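Local coordinates for beta-galactosidase/beta-glucuronidase (Faecalibacterium prausnitzii L2-6, PDB 6MVF), which binds flavin mononucleotide and, as a family 2 glycoside hydrolase of a human gut bacterium, probably cleaves beta-linked glucuronides, at residues 101-105 with 106-110; 514-517 with 518-522; 619-622 with 623-627; 656-659 with 660-663. One frame throughout, in Å; residues are numbered along the deposited sequence.

Contact 1 of 4, residues 101-105 with 106-110; sequences TVKVN and GTVAT
Val102 against Thr110 and Val104 against Thr107 are the hydrogen-bonded antiparallel pairs of a tight beta hairpin at the surface of the sugar-binding domain, where strand 107-113 forms one border of a six-stranded sheet. The end of the hairpin is a type I' turn from Val104 to Thr107. Asn105 and Gly106 both take positive phi there, and glycine suits its place because a CB would run into the carbonyl before it. Thr107 N closes the turn on Val104 O at 3.1 Å.

Farther along, Ala109 and Thr110 both face Val102, a classic beta bulge. Val102 O accepts from Ala109 N at 2.6 Å and only weakly from Thr110 N, while Val102 N makes a nearly straight bond to Thr110 O (2.8 Å, 178°). On the face of Val102, its CG2 lies beside Thr110 CG2 at 4.0 Å, the two side chains pointing the same way, and Val102 also packs on Phe119 and Leu134. On the face of Lys103, the lysine chain passes alongside Val108, CE to CG2 4.0 Å, while NZ reaches a salt bridge with Glu137. Asn105 OD1 accepts from Glu133 N and ND2 donates to Leu126 O.

The hairpin is thus held mainly by backbone bonds, with Val102 and Val104 as its buried apolar residues and polar ends tying the turn (Asn105) and strand 99-104 (Lys103) to strand 131-139.

Contact 2 of 4, residues 514-517 with 518-522; sequences HEYM and AQAFE
Met517 and Phe521, one helical turn apart, make the closest side-chain contact of this stretch of helix 507-522. The methionine is bent at both chi2 (-61°) and chi3 (-74°), which swings its terminal methyl along the helix toward the aromatic ring, and CE comes to 3.5 Å from Phe521 CE2. The two side chains lie side by side and point the same way, a flexible thioether chain fitted to a flat ring. Met517 SD also lies in the plane of the Tyr516 ring, at its edge. Tyr516, in turn, meets the small methyl of Ala520 across one turn, CE1 to CB 4.0 Å.

Three i to i+4 backbone bonds run across the segments. Ala518 N donates to His514 O at 2.9 Å, Ala520 N to Tyr516 O at 2.8 Å, and Phe521 N to Met517 O at 2.9 Å.

Polar ends reach neighbouring elements. Gln519 NE2 bonds Asp523 OD1 and, weakly, Glu522 OE1 at 3.4 Å; Gln519 OE1 bonds Tyr574 OH. His514 ND1 bonds Tyr571 OH, Tyr516 OH bonds Gly467 N, and Glu515 OE2 bonds Tyr601 OH and forms a salt bridge with Lys599.

Small alanines suit the sides where neighbours press close, Ala518 packing on Tyr571 and Tyr574 of helix 566-575, whereas Met517 and Phe521 face Tyr487 of strand 482-487. Following that parallel strand and leading to strand 529-532, the helix is the crossover of a beta-alpha-beta unit, as expected of the TIM barrel of family 2 glycoside hydrolases.

Contact 3 of 4, residues 619-622 with 623-627; sequences QTAH and RVFKF
Gln619 reaches across to Lys626 with both ends of its amide. NE2 donates to Lys626 O at 2.6 Å, a straight bond (175°) that lies in plane for the glutamine amide only, since the nitrogen stands above the carbonyl plane of Lys626. OE1 accepts from water 2, which in turn accepts from Lys626 N. The same NE2 sits 3.6 Å from Phe627 CD2, over a face of that ring toward its rim. A long amide suits this place, since it supplies both donor and acceptor to a strand too far off for its own backbone to pair with.

Next to it, Ala621 CB packs on Phe625 CE2 at 3.7 Å, a methyl small enough for the ring to approach the chain; the ring's edge meets Gln619 O. At the bend, Arg623 CG lies over the centre of the His622 ring, 3.6 Å from the centroid, a CH-pi contact. Arg623 has positive phi, and Val624 N closes weakly on His622 O (3.0 Å), as in a classic gamma turn.

Outside the stretch, His622 NE2 bonds Glu522 OE1 of helix 507-522. The two strands belong to different sheets: 614-620 pairs with 606-611, 624-629 with 596-602, and Phe625 and Phe627 pack between them on Val607.

Contact 4 of 4, residues 656-659 with 660-663; sequences TEPA and CYTL
Pro658 points CG at the face of the Tyr661 ring, three residues on. CG stands above the centre of the aromatic ring, 3.5 Å from the centroid and only 6° off the normal, a well-centred CH-pi contact. The tyrosine is placed for it by a chi2 of -9°, which brings its own CA almost into the ring plane and turns a flat face to the proline. A rigid pyrrolidine ring suits the site, since with its restricted phi it presents CG to the aromatic face.

Glu657 meets the same ring from another direction: OE1 comes to the edge, 3.6 Å from Tyr661 CD2, with the carboxylate plane 79° from that of the ring. Its chain is extended beyond CG, and this carries OE2 to Asn498, Ala592 N and His588. An acidic oxygen at an aromatic edge probably gains from the slightly positive ring hydrogens.

Cys660 SG packs on Pro658 CB at 3.9 Å, and Cys660 also touches Asp208 of the second subunit. Water 3 bridges Pro658 O (2.6 Å) and Thr662 OG1 (2.9 Å).

The backbone shows why proline and tyrosine meet: Tyr661 N bonds Pro658 O at 3.0 Å and Thr662 N bonds Ala659 O at 3.1 Å. At the far end of the ring, Tyr661 OH bonds Gln590 N. The two successive i to i+3 bonds make a single short 3-10 segment in the loop after strand 646-654, with Pro658 just before it, Tyr661 at its end and a proline-tyrosine CH-pi contact joining the two.

In the fold
Contact 2 is the buried one, packed within the TIM barrel domain; contacts 1 and 4 lie at the surface, and contact 3 is partly buried. Contacts 2 and 3 meet through the Glu522-His622 bond, and Glu515 packs on Val624, so the barrel's helix 507-522 touches the beta domain that follows the barrel. Contact 1 stands apart, about 53 Å between centres from contact 2, on the far side of the chain's centre. Chemistry follows place: contact 1 rests on strand pairing, contact 2 on helical bonds and apolar packing, contact 3 on an amide bridging two sheets, and contact 4 on a proline-tyrosine CH-pi contact in a loop.

Contact 1 of 4, residues 101-105 with 106-110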
loop_
_atom_site.group_PDB
_atom_site.type_symbol
_atom_site.label_atom_id
_atom_site.label_comp_id
_atom_site.label_asym_id
_atom_site.label_seq_id
_atom_site.Cartn_x
_atom_site.Cartn_y
_atom_site.Cartn_z
ATOM N N THR A 101 -3.404 31.585 -21.663
ATOM C CA THR A 101 -4.629 31.574 -22.457
ATOM C C THR A 101 -5.045 30.128 -22.666
ATOM O O THR A 101 -4.223 29.305 -23.081
ATOM C CB THR A 101 -4.438 32.259 -23.824
ATOM O OG1 THR A 101 -4.093 33.638 -23.638
ATOM C CG2 THR A 101 -5.726 32.183 -24.626
ATOM N N VAL A 102 -6.309 29.813 -22.388
ATOM C CA VAL A 102 -6.827 28.455 -22.538
ATOM C C VAL A 102 -7.768 28.422 -23.737
ATOM O O VAL A 102 -8.693 29.237 -23.834
ATOM C CB VAL A 102 -7.534 27.967 -21.257
ATOM C CG1 VAL A 102 -8.000 26.509 -21.412
ATOM C CG2 VAL A 102 -6.613 28.083 -20.053
ATOM N N LYS A 103 -7.539 27.479 -24.647
ATOM C CA LYS A 103 -8.420 27.255 -25.789
ATOM C C LYS A 103 -8.914 25.818 -25.786
ATOM O O LYS A 103 -8.127 24.883 -25.588
ATOM C CB LYS A 103 -7.717 27.537 -27.120
ATOM C CG LYS A 103 -7.568 28.990 -27.486
ATOM C CD LYS A 103 -6.624 29.105 -28.673
ATOM C CE LYS A 103 -6.294 30.548 -28.998
ATOM N NZ LYS A 103 -4.850 30.717 -29.317
ATOM N N VAL A 104 -10.210 25.642 -26.020
ATOM C CA VAL A 104 -10.795 24.327 -26.244
ATOM C C VAL A 104 -11.299 24.283 -27.682
ATOM O O VAL A 104 -12.096 25.136 -28.096
ATOM C CB VAL A 104 -11.919 24.022 -25.246
ATOM C CG1 VAL A 104 -12.552 22.677 -25.565
ATOM C CG2 VAL A 104 -11.367 24.030 -23.836
ATOM N N ASN A 105 -10.817 23.295 -28.448
ATOM C CA ASN A 105 -11.210 23.117 -29.844
ATOM C C ASN A 105 -11.142 24.436 -30.617
ATOM O O ASN A 105 -12.049 24.791 -31.368
ATOM C CB ASN A 105 -12.611 22.508 -29.937
ATOM C CG ASN A 105 -12.706 21.122 -29.324
ATOM O OD1 ASN A 105 -11.796 20.285 -29.454
ATOM N ND2 ASN A 105 -13.828 20.864 -28.659
ATOM N N GLY A 106 -10.081 25.203 -30.393
ATOM C CA GLY A 106 -9.839 26.411 -31.149
ATOM C C GLY A 106 -10.286 27.702 -30.487
ATOM O O GLY A 106 -9.650 28.740 -30.704
ATOM N N THR A 107 -11.346 27.665 -29.681
ATOM C CA THR A 107 -11.943 28.875 -29.115
ATOM C C THR A 107 -11.361 29.207 -27.740
ATOM O O THR A 107 -11.179 28.315 -26.904
ATOM C CB THR A 107 -13.458 28.688 -29.004
ATOM O OG1 THR A 107 -14.005 28.451 -30.307
ATOM C CG2 THR A 107 -14.118 29.901 -28.375
ATOM N N VAL A 108 -11.081 30.499 -27.504
ATOM C CA VAL A 108 -10.581 30.931 -26.197
ATOM C C VAL A 108 -11.629 30.647 -25.134
ATOM O O VAL A 108 -12.791 31.049 -25.258
ATOM C CB VAL A 108 -10.211 32.425 -26.200
ATOM C CG1 VAL A 108 -9.739 32.853 -24.823
ATOM C CG2 VAL A 108 -9.121 32.730 -27.211
ATOM N N ALA A 109 -11.228 29.931 -24.086
ATOM C CA ALA A 109 -12.085 29.699 -22.926
ATOM C C ALA A 109 -11.832 30.685 -21.796
ATOM O O ALA A 109 -12.779 31.063 -21.105
ATOM C CB ALA A 109 -11.907 28.270 -22.398
ATOM N N THR A 110 -10.589 31.137 -21.620
ATOM C CA THR A 110 -10.244 32.116 -20.596
ATOM C C THR A 110 -8.784 32.521 -20.767
ATOM O O THR A 110 -8.006 31.833 -21.441
ATOM C CB THR A 110 -10.496 31.564 -19.175
ATOM O OG1 THR A 110 -10.579 32.653 -18.254
ATOM C CG2 THR A 110 -9.387 30.597 -18.722
HETATM O O HOH W 1 -7.795 23.909 -28.891
#

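Contact 2 of 4, residues 514-517 with 518-522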
loop_
_atom_site.group_PDB
_atom_site.type_symbol
_atom_site.label_atom_id
_atom_site.label_comp_id
_atom_site.label_asym_id
_atom_site.label_seq_id
_atom_site.Cartn_x
_atom_site.Cartn_y
_atom_site.Cartn_z
ATOM N N HIS A 514 24.870 32.599 12.091
ATOM C CA HIS A 514 23.632 32.082 12.665
ATOM C C HIS A 514 23.774 31.701 14.132
ATOM O O HIS A 514 22.780 31.727 14.864
ATOM C CB HIS A 514 23.132 30.902 11.848
ATOM C CG HIS A 514 22.514 31.301 10.549
ATOM N ND1 HIS A 514 21.396 32.105 10.475
ATOM C CD2 HIS A 514 22.865 31.027 9.272
ATOM C CE1 HIS A 514 21.072 32.290 9.208
ATOM N NE2 HIS A 514 21.949 31.647 8.456
ATOM N N GLU A 515 24.982 31.363 14.589
ATOM C CA GLU A 515 25.218 31.265 16.028
ATOM C C GLU A 515 24.792 32.548 16.735
ATOM O O GLU A 515 24.100 32.509 17.762
ATOM C CB GLU A 515 26.691 30.956 16.313
ATOM C CG GLU A 515 27.065 29.488 16.100
ATOM C CD GLU A 515 28.579 29.234 16.109
ATOM O OE1 GLU A 515 29.353 30.033 16.692
ATOM O OE2 GLU A 515 28.995 28.219 15.521
ATOM N N TYR A 516 25.179 33.705 16.184
ATOM C CA TYR A 516 24.818 34.971 16.814
ATOM C C TYR A 516 23.315 35.224 16.718
ATOM O O TYR A 516 22.684 35.611 17.705
ATOM C CB TYR A 516 25.618 36.123 16.192
ATOM C CG TYR A 516 25.253 37.510 16.705
ATOM C CD1 TYR A 516 24.106 38.162 16.251
ATOM C CD2 TYR A 516 26.062 38.177 17.629
ATOM C CE1 TYR A 516 23.758 39.426 16.706
ATOM C CE2 TYR A 516 25.737 39.457 18.082
ATOM C CZ TYR A 516 24.572 40.070 17.617
ATOM O OH TYR A 516 24.205 41.323 18.049
ATOM N N MET A 517 22.722 35.012 15.540
ATOM C CA MET A 517 21.319 35.376 15.343
ATOM C C MET A 517 20.385 34.487 16.154
ATOM O O MET A 517 19.383 34.969 16.696
ATOM C CB MET A 517 20.954 35.303 13.862
ATOM C CG MET A 517 21.765 36.244 13.001
ATOM S SD MET A 517 21.530 37.978 13.473
ATOM C CE MET A 517 19.886 38.296 12.822
ATOM N N ALA A 518 20.673 33.187 16.216
ATOM C CA ALA A 518 19.872 32.281 17.025
ATOM C C ALA A 518 19.759 32.794 18.447
ATOM O O ALA A 518 18.670 32.811 19.032
ATOM C CB ALA A 518 20.488 30.875 17.019
ATOM N N GLN A 519 20.889 33.222 19.016
ATOM C CA GLN A 519 20.909 33.737 20.375
ATOM C C GLN A 519 20.303 35.142 20.451
ATOM O O GLN A 519 19.648 35.476 21.441
ATOM C CB GLN A 519 22.352 33.717 20.897
ATOM C CG GLN A 519 22.479 34.148 22.342
ATOM C CD GLN A 519 21.745 33.204 23.252
ATOM O OE1 GLN A 519 21.919 31.985 23.148
ATOM N NE2 GLN A 519 20.882 33.749 24.128
ATOM N N ALA A 520 20.497 35.963 19.415
ATOM C CA ALA A 520 19.890 37.293 19.384
ATOM C C ALA A 520 18.368 37.221 19.472
ATOM O O ALA A 520 17.749 37.994 20.214
ATOM C CB ALA A 520 20.311 38.044 18.115
ATOM N N PHE A 521 17.746 36.304 18.718
ATOM C CA PHE A 521 16.286 36.231 18.745
ATOM C C PHE A 521 15.771 35.517 19.980
ATOM O O PHE A 521 14.701 35.860 20.477
ATOM C CB PHE A 521 15.754 35.573 17.476
ATOM C CG PHE A 521 15.984 36.402 16.255
ATOM C CD1 PHE A 521 15.465 37.687 16.179
ATOM C CD2 PHE A 521 16.755 35.929 15.208
ATOM C CE1 PHE A 521 15.691 38.483 15.069
ATOM C CE2 PHE A 521 16.979 36.710 14.083
ATOM C CZ PHE A 521 16.449 37.996 14.009
ATOM N N GLU A 522 16.523 34.569 20.519
ATOM C CA GLU A 522 16.157 34.024 21.818
ATOM C C GLU A 522 16.258 35.071 22.927
ATOM O O GLU A 522 15.538 34.988 23.927
ATOM C CB GLU A 522 17.031 32.810 22.149
ATOM C CG GLU A 522 16.692 32.200 23.490
ATOM C CD GLU A 522 17.550 31.018 23.810
ATOM O OE1 GLU A 522 18.603 31.220 24.454
ATOM O OE2 GLU A 522 17.177 29.891 23.406
#

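Contact 3 of 4, residues 619-622 with 623-627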
loop_
_atom_site.group_PDB
_atom_site.type_symbol
_atom_site.label_atom_id
_atom_site.label_comp_id
_atom_site.label_asym_id
_atom_site.label_seq_id
_atom_site.Cartn_x
_atom_site.Cartn_y
_atom_site.Cartn_z
ATOM N N GLN A 619 32.646 20.363 28.739
ATOM C CA GLN A 619 32.144 21.718 28.892
ATOM C C GLN A 619 30.657 21.703 29.199
ATOM O O GLN A 619 29.909 20.852 28.698
ATOM C CB GLN A 619 32.385 22.540 27.639
ATOM C CG GLN A 619 33.739 23.199 27.583
ATOM C CD GLN A 619 33.966 23.851 26.245
ATOM O OE1 GLN A 619 33.132 24.637 25.776
ATOM N NE2 GLN A 619 35.072 23.496 25.589
ATOM N N THR A 620 30.237 22.657 30.027
ATOM C CA THR A 620 28.829 22.960 30.244
ATOM C C THR A 620 28.576 24.338 29.657
ATOM O O THR A 620 29.257 25.303 30.016
ATOM C CB THR A 620 28.455 22.908 31.730
ATOM O OG1 THR A 620 28.719 21.589 32.236
ATOM C CG2 THR A 620 26.964 23.252 31.936
ATOM N N ALA A 621 27.624 24.420 28.743
ATOM C CA ALA A 621 27.420 25.631 27.969
ATOM C C ALA A 621 26.008 25.608 27.411
ATOM O O ALA A 621 25.310 24.596 27.473
ATOM C CB ALA A 621 28.452 25.752 26.843
ATOM N N HIS A 622 25.601 26.729 26.848
ATOM C CA HIS A 622 24.290 26.844 26.231
ATOM C C HIS A 622 24.432 26.723 24.710
ATOM O O HIS A 622 24.750 27.699 24.028
ATOM C CB HIS A 622 23.648 28.162 26.642
ATOM C CG HIS A 622 22.266 28.357 26.101
ATOM N ND1 HIS A 622 21.188 27.609 26.524
ATOM C CD2 HIS A 622 21.788 29.209 25.165
ATOM C CE1 HIS A 622 20.102 28.006 25.885
ATOM N NE2 HIS A 622 20.441 28.970 25.049
ATOM N N ARG A 623 24.190 25.513 24.182
ATOM C CA ARG A 623 24.012 25.226 22.746
ATOM C C ARG A 623 25.315 25.098 21.952
ATOM O O ARG A 623 25.479 24.127 21.209
ATOM C CB ARG A 623 23.129 26.277 22.077
ATOM C CG ARG A 623 21.787 26.517 22.776
ATOM C CD ARG A 623 20.956 25.259 22.819
ATOM N NE ARG A 623 19.688 25.484 23.499
ATOM C CZ ARG A 623 19.246 24.755 24.520
ATOM N NH1 ARG A 623 19.965 23.745 24.987
ATOM N NH2 ARG A 623 18.080 25.034 25.067
ATOM N N VAL A 624 26.239 26.052 22.085
ATOM C CA VAL A 624 27.488 26.057 21.333
ATOM C C VAL A 624 28.635 25.703 22.270
ATOM O O VAL A 624 28.770 26.288 23.348
ATOM C CB VAL A 624 27.719 27.417 20.660
ATOM C CG1 VAL A 624 29.007 27.417 19.885
ATOM C CG2 VAL A 624 26.542 27.750 19.750
ATOM N N PHE A 625 29.459 24.739 21.855
ATOM C CA PHE A 625 30.608 24.245 22.606
ATOM C C PHE A 625 31.830 24.299 21.697
ATOM O O PHE A 625 31.772 23.822 20.562
ATOM C CB PHE A 625 30.389 22.800 23.071
ATOM C CG PHE A 625 29.119 22.586 23.844
ATOM C CD1 PHE A 625 27.910 22.499 23.200
ATOM C CD2 PHE A 625 29.147 22.441 25.229
ATOM C CE1 PHE A 625 26.741 22.300 23.923
ATOM C CE2 PHE A 625 27.990 22.242 25.949
ATOM C CZ PHE A 625 26.787 22.172 25.301
ATOM N N LYS A 626 32.935 24.866 22.176
ATOM C CA LYS A 626 34.158 24.936 21.383
ATOM C C LYS A 626 35.300 24.269 22.143
ATOM O O LYS A 626 35.547 24.587 23.307
ATOM C CB LYS A 626 34.497 26.390 21.038
ATOM C CG LYS A 626 33.325 27.147 20.426
ATOM C CD LYS A 626 33.617 28.646 20.241
ATOM C CE LYS A 626 32.304 29.432 20.143
ATOM N NZ LYS A 626 32.304 30.534 19.126
ATOM N N PHE A 627 35.982 23.336 21.491
ATOM C CA PHE A 627 37.105 22.618 22.086
ATOM C C PHE A 627 38.359 22.867 21.260
ATOM O O PHE A 627 38.304 22.903 20.024
ATOM C CB PHE A 627 36.844 21.103 22.152
ATOM C CG PHE A 627 35.626 20.717 22.934
ATOM C CD1 PHE A 627 34.360 20.786 22.354
ATOM C CD2 PHE A 627 35.743 20.267 24.245
ATOM C CE1 PHE A 627 33.228 20.418 23.060
ATOM C CE2 PHE A 627 34.615 19.894 24.968
ATOM C CZ PHE A 627 33.353 19.964 24.368
HETATM O O HOH W 2 32.327 26.671 24.524
#

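Contact 4 of 4, residues 656-659 with 660-663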
loop_
_atom_site.group_PDB
_atom_site.type_symbol
_atom_site.label_atom_id
_atom_site.label_comp_id
_atom_site.label_asym_id
_atom_site.label_seq_id
_atom_site.Cartn_x
_atom_site.Cartn_y
_atom_site.Cartn_z
ATOM N N THR A 656 49.542 21.259 5.442
ATOM C CA THR A 656 48.920 22.416 4.818
ATOM C C THR A 656 47.585 21.988 4.229
ATOM O O THR A 656 47.501 20.957 3.550
ATOM C CB THR A 656 49.813 23.027 3.729
ATOM O OG1 THR A 656 49.613 22.333 2.493
ATOM C CG2 THR A 656 51.266 22.927 4.112
ATOM N N GLU A 657 46.551 22.786 4.479
ATOM C CA GLU A 657 45.220 22.409 4.053
ATOM C C GLU A 657 45.099 22.579 2.546
ATOM O O GLU A 657 45.810 23.395 1.953
ATOM C CB GLU A 657 44.176 23.244 4.782
ATOM C CG GLU A 657 44.164 22.953 6.289
ATOM C CD GLU A 657 43.042 23.645 7.027
ATOM O OE1 GLU A 657 42.161 24.232 6.340
ATOM O OE2 GLU A 657 43.048 23.602 8.291
ATOM N N PRO A 658 44.238 21.785 1.898
ATOM C CA PRO A 658 44.191 21.779 0.427
ATOM C C PRO A 658 43.783 23.119 -0.173
ATOM O O PRO A 658 42.990 23.873 0.399
ATOM C CB PRO A 658 43.151 20.691 0.113
ATOM C CG PRO A 658 42.363 20.516 1.412
ATOM C CD PRO A 658 43.454 20.672 2.451
ATOM N N ALA A 659 44.346 23.400 -1.355
ATOM C CA ALA A 659 44.009 24.617 -2.088
ATOM C C ALA A 659 42.507 24.741 -2.290
ATOM O O ALA A 659 41.961 25.846 -2.254
ATOM C CB ALA A 659 44.728 24.624 -3.441
ATOM N N CYS A 660 41.820 23.611 -2.486
ATOM C CA CYS A 660 40.393 23.598 -2.782
ATOM C C CYS A 660 39.509 23.968 -1.589
ATOM O O CYS A 660 38.290 24.034 -1.760
ATOM C CB CYS A 660 39.981 22.220 -3.321
ATOM S SG CYS A 660 39.960 20.873 -2.089
ATOM N N TYR A 661 40.062 24.185 -0.392
ATOM C CA TYR A 661 39.245 24.777 0.665
ATOM C C TYR A 661 39.125 26.291 0.561
ATOM O O TYR A 661 38.458 26.879 1.418
ATOM C CB TYR A 661 39.789 24.473 2.058
ATOM C CG TYR A 661 39.622 23.064 2.528
ATOM C CD1 TYR A 661 38.854 22.148 1.814
ATOM C CD2 TYR A 661 40.235 22.638 3.703
ATOM C CE1 TYR A 661 38.711 20.840 2.257
ATOM C CE2 TYR A 661 40.095 21.338 4.154
ATOM C CZ TYR A 661 39.332 20.445 3.431
ATOM O OH TYR A 661 39.214 19.152 3.887
ATOM N N THR A 662 39.757 26.942 -0.423
ATOM C CA THR A 662 39.728 28.400 -0.527
ATOM C C THR A 662 39.351 28.861 -1.931
ATOM O O THR A 662 39.910 28.385 -2.928
ATOM C CB THR A 662 41.074 29.017 -0.132
ATOM O OG1 THR A 662 41.452 28.554 1.174
ATOM C CG2 THR A 662 40.961 30.542 -0.122
ATOM N N LEU A 663 38.386 29.780 -1.988
ATOM C CA LEU A 663 38.031 30.495 -3.208
ATOM C C LEU A 663 39.281 31.004 -3.922
ATOM O O LEU A 663 40.157 31.596 -3.276
ATOM C CB LEU A 663 37.152 31.687 -2.862
ATOM C CG LEU A 663 35.683 31.686 -3.205
ATOM C CD1 LEU A 663 35.075 33.062 -2.809
ATOM C CD2 LEU A 663 35.563 31.415 -4.666
HETATM O O HOH W 3 43.229 26.246 1.527
#